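UPF0678 fatty acid-binding protein-like protein ERS007657_00996 (Mycobacterium tuberculosis, PDB 6R3W) binds heme b in a surface cleft of its beta-barrel and probably isomerises peroxynitrite to nitrate, so scavenging a reactive nitrogen species. Local coordinates at residues 46-54 / 65-73. Residues are numbered along the deposited sequence; the frame is centred on the assembly and turned at random.
Sequences KPFLTYTQQ and HSETGYLRV. With HEM (protoporphyrin IX containing Fe), chain B.
Leu-49 and Leu-71 exchange two backbone hydrogen bonds (Leu-49 N to Leu-71 O, 2.8 Å), and the same antiparallel pairing repeats at Tyr-51 with Gly-69 and at Gln-53 with Glu-67. Val-73 N extends it to the O of Pro-47, the central residue of an inverse gamma turn. These strands form a hairpin, the third and fourth of the ten-stranded nitrobindin barrel.

Polar side chains meet on the inner face. The hydroxyl of Tyr-51 donates to Glu-67 OE2 (OH to OE2, 2.6 Å), reaching the anti lone pair with ring and carboxylate planes 64° apart. Glu-67 turns its CG between its own N and carbonyl carbon (chi1 54°) and then runs extended; its carboxylate lies stacked on the Gln-53 amide, and OE2 also forms a salt bridge with Arg-130. Beside them His-65, whose NE2 is hydrogen-bonded to His-85, lays one ring face over the porphyrin edge, with HEM CHC 3.6 Å above the ring plane.

The outer face carries mostly apolar contacts. Phe-48 and Tyr-70 stand side by side, CD1 to CD1 at 3.7 Å, their planes nearly perpendicular at 86°, while Thr-50 CG2 comes to the edge of the tyrosine ring. The polar exception lies farther along, where one water links Gln-54 OE1 with Ser-66 OG.

With Tyr-51 and Arg-130 both on OE2, the buried Glu-67 is probably held as a carboxylate, and this polar cluster sits beside His-65, the residue through which the hairpin packs on the porphyrin.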
ATOM      1  N   LYS A  46      -9.578   8.040  15.544  1.00 12.48           N
ATOM      2  CA  LYS A  46      -8.256   8.680  15.758  1.00 12.07           C
ATOM      3  C   LYS A  46      -7.660   9.089  14.412  1.00 12.10           C
ATOM      4  O   LYS A  46      -8.196   8.721  13.358  1.00 11.10           O
ATOM      5  CB  LYS A  46      -7.362   7.715  16.524  1.00 12.75           C
ATOM      6  CG  LYS A  46      -7.846   7.343  17.915  1.00 19.22           C
ATOM      7  CD  LYS A  46      -6.846   6.521  18.664  1.00 24.69           C
ATOM      8  CE  LYS A  46      -7.245   6.224  20.085  1.00 34.99           C
ATOM      9  NZ  LYS A  46      -6.194   5.429  20.752  1.00 36.57           N
ATOM     10  N   PRO A  47      -6.548   9.862  14.396  1.00 10.68           N
ATOM     11  CA  PRO A  47      -5.986  10.366  13.140  1.00 11.10           C
ATOM     12  C   PRO A  47      -5.160   9.317  12.378  1.00 10.62           C
ATOM     13  O   PRO A  47      -4.035   9.608  11.907  1.00 11.32           O
ATOM     14  CB  PRO A  47      -5.094  11.552  13.532  1.00 15.05           C
ATOM     15  CG  PRO A  47      -5.100  11.625  15.026  1.00 19.18           C
ATOM     16  CD  PRO A  47      -5.991  10.542  15.565  1.00 12.99           C
ATOM     17  N   PHE A  48      -5.748   8.150  12.172  1.00 10.41           N
ATOM     18  CA  PHE A  48      -5.181   7.110  11.293  1.00  9.84           C
ATOM     19  C   PHE A  48      -6.317   6.277  10.735  1.00  8.92           C
ATOM     20  O   PHE A  48      -7.373   6.124  11.395  1.00  9.49           O
ATOM     21  CB  PHE A  48      -4.181   6.223  12.059  1.00 10.37           C
ATOM     22  CG  PHE A  48      -4.756   5.432  13.216  1.00  9.34           C
ATOM     23  CD1 PHE A  48      -5.325   4.174  13.030  1.00  9.30           C
ATOM     24  CD2 PHE A  48      -4.661   5.917  14.504  1.00 10.99           C
ATOM     25  CE1 PHE A  48      -5.827   3.454  14.101  1.00 10.85           C
ATOM     26  CE2 PHE A  48      -5.133   5.181  15.575  1.00 11.49           C
ATOM     27  CZ  PHE A  48      -5.727   3.962  15.373  1.00 12.69           C
ATOM     28  N   LEU A  49      -6.086   5.741   9.554  1.00  8.12           N
ATOM     29  CA  LEU A  49      -6.902   4.666   8.976  1.00  8.11           C
ATOM     30  C   LEU A  49      -6.281   3.325   9.349  1.00  8.15           C
ATOM     31  O   LEU A  49      -5.043   3.193   9.336  1.00  9.84           O
ATOM     32  CB  LEU A  49      -6.975   4.803   7.450  1.00  9.46           C
ATOM     33  CG  LEU A  49      -7.550   6.101   6.924  1.00 10.49           C
ATOM     34  CD1 LEU A  49      -7.511   6.114   5.410  1.00 15.39           C
ATOM     35  CD2 LEU A  49      -8.959   6.325   7.427  1.00 15.67           C
ATOM     36  N   THR A  50      -7.114   2.332   9.611  1.00  7.98           N
ATOM     37  CA  THR A  50      -6.705   0.929   9.587  1.00  8.67           C
ATOM     38  C   THR A  50      -6.711   0.467   8.139  1.00  8.70           C
ATOM     39  O   THR A  50      -7.561   0.926   7.347  1.00  8.96           O
ATOM     40  CB  THR A  50      -7.596   0.062  10.475  1.00 10.01           C
ATOM     41  OG1 THR A  50      -8.923   0.063   9.927  1.00 11.64           O
ATOM     42  CG2 THR A  50      -7.635   0.563  11.897  1.00 11.24           C
ATOM     43  N   TYR A  51      -5.824  -0.459   7.812  1.00  8.44           N
ATOM     44  CA  TYR A  51      -5.625  -0.925   6.431  1.00  9.03           C
ATOM     45  C   TYR A  51      -5.271  -2.395   6.441  1.00  9.67           C
ATOM     46  O   TYR A  51      -4.342  -2.795   7.150  1.00 10.00           O
ATOM     47  CB  TYR A  51      -4.539  -0.108   5.748  1.00  8.63           C
ATOM     48  CG  TYR A  51      -3.998  -0.688   4.463  1.00  8.94           C
ATOM     49  CD1 TYR A  51      -4.734  -0.706   3.287  1.00  9.27           C
ATOM     50  CD2 TYR A  51      -2.774  -1.328   4.458  1.00 10.10           C
ATOM     51  CE1 TYR A  51      -4.225  -1.276   2.135  1.00  9.41           C
ATOM     52  CE2 TYR A  51      -2.240  -1.875   3.307  1.00  9.84           C
ATOM     53  CZ  TYR A  51      -2.965  -1.844   2.138  1.00  8.33           C
ATOM     54  OH  TYR A  51      -2.464  -2.420   0.996  1.00  8.78           O
ATOM     55  N   THR A  52      -5.957  -3.166   5.611  1.00  9.43           N
ATOM     56  CA  THR A  52      -5.588  -4.563   5.370  0.50  9.10           C
ATOM     57  C   THR A  52      -5.700  -4.883   3.888  1.00 10.44           C
ATOM     58  O   THR A  52      -6.635  -4.395   3.251  1.00 14.27           O
ATOM     59  CB  THR A  52      -6.430  -5.505   6.213  0.50 10.07           C
ATOM     60  OG1 THR A  52      -7.792  -5.241   5.863  0.50 16.73           O
ATOM     61  CG2 THR A  52      -6.175  -5.326   7.696  0.50  7.96           C
ATOM     62  N   GLN A  53      -4.832  -5.762   3.441  1.00  9.44           N
ATOM     63  CA  GLN A  53      -4.758  -6.254   2.063  1.00 10.08           C
ATOM     64  C   GLN A  53      -4.688  -7.767   2.119  1.00  9.11           C
ATOM     65  O   GLN A  53      -3.854  -8.292   2.880  1.00  9.99           O
ATOM     66  CB  GLN A  53      -3.524  -5.687   1.348  1.00 11.76           C
ATOM     67  CG  GLN A  53      -3.337  -6.224  -0.072  1.00 12.41           C
ATOM     68  CD  GLN A  53      -1.897  -6.208  -0.508  1.00 13.63           C
ATOM     69  OE1 GLN A  53      -1.504  -5.439  -1.386  1.00 16.94           O
ATOM     70  NE2 GLN A  53      -1.098  -7.098   0.064  1.00 12.30           N
ATOM     71  N   GLN A  54      -5.430  -8.438   1.253  1.00  9.01           N
ATOM     72  CA  GLN A  54      -5.208  -9.866   0.940  1.00 10.25           C
ATOM     73  C   GLN A  54      -5.136 -10.021  -0.566  1.00  9.12           C
ATOM     74  O   GLN A  54      -5.992  -9.490  -1.267  1.00 11.39           O
ATOM     75  CB  GLN A  54      -6.277 -10.772   1.538  1.00 13.10           C
ATOM     76  CG  GLN A  54      -5.979 -12.267   1.335  1.00 21.69           C
ATOM     77  CD  GLN A  54      -4.721 -12.751   2.032  1.00 20.38           C
ATOM     78  OE1 GLN A  54      -4.645 -12.789   3.269  1.00 25.47           O
ATOM     79  NE2 GLN A  54      -3.792 -13.293   1.245  1.00 17.30           N
ATOM     80  N   HIS A  65       0.378 -12.770  -1.130  1.00 12.86           N
ATOM     81  CA  HIS A  65       0.844 -11.774  -0.152  1.00 11.58           C
ATOM     82  C   HIS A  65      -0.362 -11.217   0.623  1.00 11.02           C
ATOM     83  O   HIS A  65      -1.459 -11.081   0.046  1.00 12.75           O
ATOM     84  CB  HIS A  65       1.624 -10.674  -0.887  1.00 12.16           C
ATOM     85  CG  HIS A  65       2.103  -9.568  -0.007  1.00 14.03           C
ATOM     86  ND1 HIS A  65       1.431  -8.361   0.114  1.00 14.33           N
ATOM     87  CD2 HIS A  65       3.196  -9.481   0.780  1.00 14.27           C
ATOM     88  CE1 HIS A  65       2.134  -7.564   0.896  1.00 12.97           C
ATOM     89  NE2 HIS A  65       3.209  -8.249   1.348  1.00 12.58           N
ATOM     90  N   SER A  66      -0.124 -10.764   1.838  1.00 10.77           N
ATOM     91  CA  SER A  66      -1.052  -9.876   2.555  1.00 10.07           C
ATOM     92  C   SER A  66      -0.208  -8.819   3.262  1.00  8.47           C
ATOM     93  O   SER A  66       1.017  -8.989   3.352  1.00  9.91           O
ATOM     94  CB  SER A  66      -1.933 -10.647   3.503  1.00 11.01           C
ATOM     95  OG  SER A  66      -1.135 -11.290   4.486  1.00 13.79           O
ATOM     96  N   GLU A  67      -0.832  -7.754   3.722  1.00  8.17           N
ATOM     97  CA  GLU A  67      -0.184  -6.776   4.600  1.00  7.75           C
ATOM     98  C   GLU A  67      -1.256  -6.158   5.464  1.00  7.26           C
ATOM     99  O   GLU A  67      -2.434  -6.167   5.086  1.00  8.44           O
ATOM    100  CB  GLU A  67       0.624  -5.755   3.799  1.00  8.81           C
ATOM    101  CG  GLU A  67      -0.180  -5.048   2.719  1.00  9.56           C
ATOM    102  CD  GLU A  67       0.608  -4.161   1.760  1.00  8.54           C
ATOM    103  OE1 GLU A  67       1.798  -4.492   1.473  1.00  9.86           O
ATOM    104  OE2 GLU A  67       0.029  -3.191   1.239  1.00  8.83           O
ATOM    105  N   THR A  68      -0.847  -5.594   6.573  1.00  7.53           N
ATOM    106  CA  THR A  68      -1.783  -5.044   7.554  1.00  7.14           C
ATOM    107  C   THR A  68      -1.081  -3.924   8.325  1.00  6.35           C
ATOM    108  O   THR A  68       0.109  -4.083   8.666  1.00  7.46           O
ATOM    109  CB  THR A  68      -2.344  -6.151   8.452  1.00  8.01           C
ATOM    110  OG1 THR A  68      -3.361  -5.577   9.277  1.00  9.35           O
ATOM    111  CG2 THR A  68      -1.276  -6.834   9.269  1.00  7.62           C
ATOM    112  N   GLY A  69      -1.826  -2.896   8.687  1.00  7.41           N
ATOM    113  CA  GLY A  69      -1.305  -1.824   9.520  1.00  6.68           C
ATOM    114  C   GLY A  69      -2.142  -0.594   9.423  1.00  6.73           C
ATOM    115  O   GLY A  69      -3.390  -0.706   9.504  1.00  7.85           O
ATOM    116  N   TYR A  70      -1.494   0.558   9.368  1.00  6.69           N
ATOM    117  CA  TYR A  70      -2.133   1.852   9.643  1.00  6.99           C
ATOM    118  C   TYR A  70      -1.595   2.902   8.686  1.00  7.42           C
ATOM    119  O   TYR A  70      -0.400   2.910   8.376  1.00  8.59           O
ATOM    120  CB  TYR A  70      -1.899   2.255  11.098  1.00  7.74           C
ATOM    121  CG  TYR A  70      -2.263   1.169  12.068  1.00  7.57           C
ATOM    122  CD1 TYR A  70      -3.579   0.969  12.453  1.00  8.95           C
ATOM    123  CD2 TYR A  70      -1.311   0.299  12.562  1.00  7.16           C
ATOM    124  CE1 TYR A  70      -3.945  -0.094  13.264  1.00  9.32           C
ATOM    125  CE2 TYR A  70      -1.649  -0.738  13.409  1.00  7.97           C
ATOM    126  CZ  TYR A  70      -2.964  -0.941  13.755  1.00  9.07           C
ATOM    127  OH  TYR A  70      -3.270  -1.972  14.602  1.00 10.46           O
ATOM    128  N   LEU A  71      -2.471   3.797   8.261  1.00  7.43           N
ATOM    129  CA  LEU A  71      -2.092   5.010   7.522  1.00  8.29           C
ATOM    130  C   LEU A  71      -2.365   6.201   8.434  1.00  7.85           C
ATOM    131  O   LEU A  71      -3.522   6.557   8.631  1.00  9.62           O
ATOM    132  CB  LEU A  71      -2.873   5.068   6.212  1.00  8.30           C
ATOM    133  CG  LEU A  71      -2.493   6.210   5.264  1.00  9.96           C
ATOM    134  CD1 LEU A  71      -1.023   6.191   4.894  1.00 11.81           C
ATOM    135  CD2 LEU A  71      -3.339   6.165   4.015  1.00 12.07           C
ATOM    136  N   ARG A  72      -1.314   6.750   9.008  1.00  8.56           N
ATOM    137  CA  ARG A  72      -1.377   7.894   9.938  1.00  8.47           C
ATOM    138  C   ARG A  72      -1.297   9.184   9.130  1.00  7.80           C
ATOM    139  O   ARG A  72      -0.484   9.272   8.195  1.00  8.33           O
ATOM    140  CB  ARG A  72      -0.199   7.846  10.917  1.00  8.98           C
ATOM    141  CG  ARG A  72      -0.256   6.693  11.897  1.00  9.91           C
ATOM    142  CD  ARG A  72       1.094   6.288  12.480  1.00 10.01           C
ATOM    143  NE  ARG A  72       1.913   7.411  12.910  1.00 10.95           N
ATOM    144  CZ  ARG A  72       1.878   7.996  14.105  1.00  9.82           C
ATOM    145  NH1 ARG A  72       0.975   7.644  15.021  1.00 11.29           N
ATOM    146  NH2 ARG A  72       2.717   8.976  14.351  1.00 12.10           N
ATOM    147  N   VAL A  73      -2.023  10.197   9.557  1.00  8.34           N
ATOM    148  CA  VAL A  73      -1.807  11.564   9.047  1.00  8.72           C
ATOM    149  C   VAL A  73      -0.938  12.317  10.059  1.00  9.51           C
ATOM    150  O   VAL A  73      -1.350  12.471  11.212  1.00 10.60           O
ATOM    151  CB  VAL A  73      -3.142  12.260   8.739  1.00  9.03           C
ATOM    152  CG1 VAL A  73      -2.943  13.738   8.462  1.00  9.65           C
ATOM    153  CG2 VAL A  73      -3.836  11.591   7.573  1.00 10.64           C
TER
HETATM  154  CHA HEM B 201       8.700 -12.199  -4.908  1.00 13.65           C
HETATM  155  CHB HEM B 201       3.949 -11.552  -5.197  1.00 12.11           C
HETATM  156  CHC HEM B 201       4.270  -7.613  -2.347  1.00  9.92           C
HETATM  157  CHD HEM B 201       8.988  -8.580  -1.675  1.00 11.40           C
HETATM  158  C1A HEM B 201       7.373 -12.353  -5.220  1.00 12.77           C
HETATM  159  C2A HEM B 201       6.843 -13.454  -5.976  1.00 12.60           C
HETATM  160  C3A HEM B 201       5.508 -13.267  -6.043  1.00 12.40           C
HETATM  161  C4A HEM B 201       5.211 -12.059  -5.357  1.00 12.35           C
HETATM  162  CMA HEM B 201       4.504 -14.183  -6.685  1.00 14.59           C
HETATM  163  CAA HEM B 201       7.635 -14.598  -6.561  1.00 14.60           C
HETATM  164  CBA HEM B 201       7.359 -15.895  -5.808  1.00 20.06           C
HETATM  165  CGA HEM B 201       7.790 -15.770  -4.386  1.00 25.23           C
HETATM  166  O1A HEM B 201       6.953 -15.941  -3.475  1.00 34.00           O
HETATM  167  O2A HEM B 201       8.986 -15.543  -4.113  1.00 33.30           O
HETATM  168  C1B HEM B 201       3.635 -10.379  -4.484  1.00 11.05           C
HETATM  169  C2B HEM B 201       2.306  -9.876  -4.337  1.00 11.04           C
HETATM  170  C3B HEM B 201       2.387  -8.731  -3.564  1.00 10.92           C
HETATM  171  C4B HEM B 201       3.803  -8.599  -3.193  1.00 10.29           C
HETATM  172  CMB HEM B 201       1.054 -10.487  -4.920  1.00 12.53           C
HETATM  173  CAB HEM B 201       1.334  -7.772  -3.160  1.00 12.13           C
HETATM  174  CBB HEM B 201       0.285  -7.531  -3.920  1.00 13.38           C
HETATM  175  C1C HEM B 201       5.585  -7.562  -1.877  1.00  9.68           C
HETATM  176  C2C HEM B 201       6.081  -6.625  -0.944  1.00  9.76           C
HETATM  177  C3C HEM B 201       7.391  -6.947  -0.705  1.00 10.70           C
HETATM  178  C4C HEM B 201       7.730  -8.033  -1.587  1.00 11.14           C
HETATM  179  CMC HEM B 201       5.275  -5.513  -0.355  1.00 11.07           C
HETATM  180  CAC HEM B 201       8.330  -6.372   0.285  1.00 10.31           C
HETATM  181  CBC HEM B 201       7.957  -6.100   1.541  1.00 12.23           C
HETATM  182  C1D HEM B 201       9.301  -9.609  -2.555  1.00 11.94           C
HETATM  183  C2D HEM B 201      10.650 -10.182  -2.666  1.00 14.68           C
HETATM  184  C3D HEM B 201      10.569 -11.182  -3.545  1.00 15.86           C
HETATM  185  C4D HEM B 201       9.167 -11.227  -4.012  1.00 13.29           C
HETATM  186  CMD HEM B 201      11.862  -9.774  -1.874  1.00 14.29           C
HETATM  187  CAD HEM B 201      11.574 -12.294  -3.658  1.00 23.95           C
HETATM  188  CBD HEM B 201      12.499 -12.049  -4.759  1.00 22.60           C
HETATM  189  CGD HEM B 201      13.549 -13.163  -4.807  1.00 19.07           C
HETATM  190  O1D HEM B 201      13.521 -14.286  -4.200  1.00 26.26           O
HETATM  191  O2D HEM B 201      14.464 -12.921  -5.463  1.00 18.18           O
HETATM  192  NA  HEM B 201       6.332 -11.523  -4.835  1.00 11.41           N
HETATM  193  NB  HEM B 201       4.483  -9.598  -3.787  1.00 10.89           N
HETATM  194  NC  HEM B 201       6.601  -8.383  -2.288  1.00 10.49           N
HETATM  195  ND  HEM B 201       8.428 -10.277  -3.376  1.00 12.17           N
HETATM  196 FE   HEM B 201       6.520  -9.917  -3.638  1.00 11.25          FE
HETATM  197  O   HOH W   1      -3.027 -13.123   5.632  1.00 16.71           O
HETATM  198  O   HOH W   2       6.095 -11.194  -1.964  1.00 17.01           O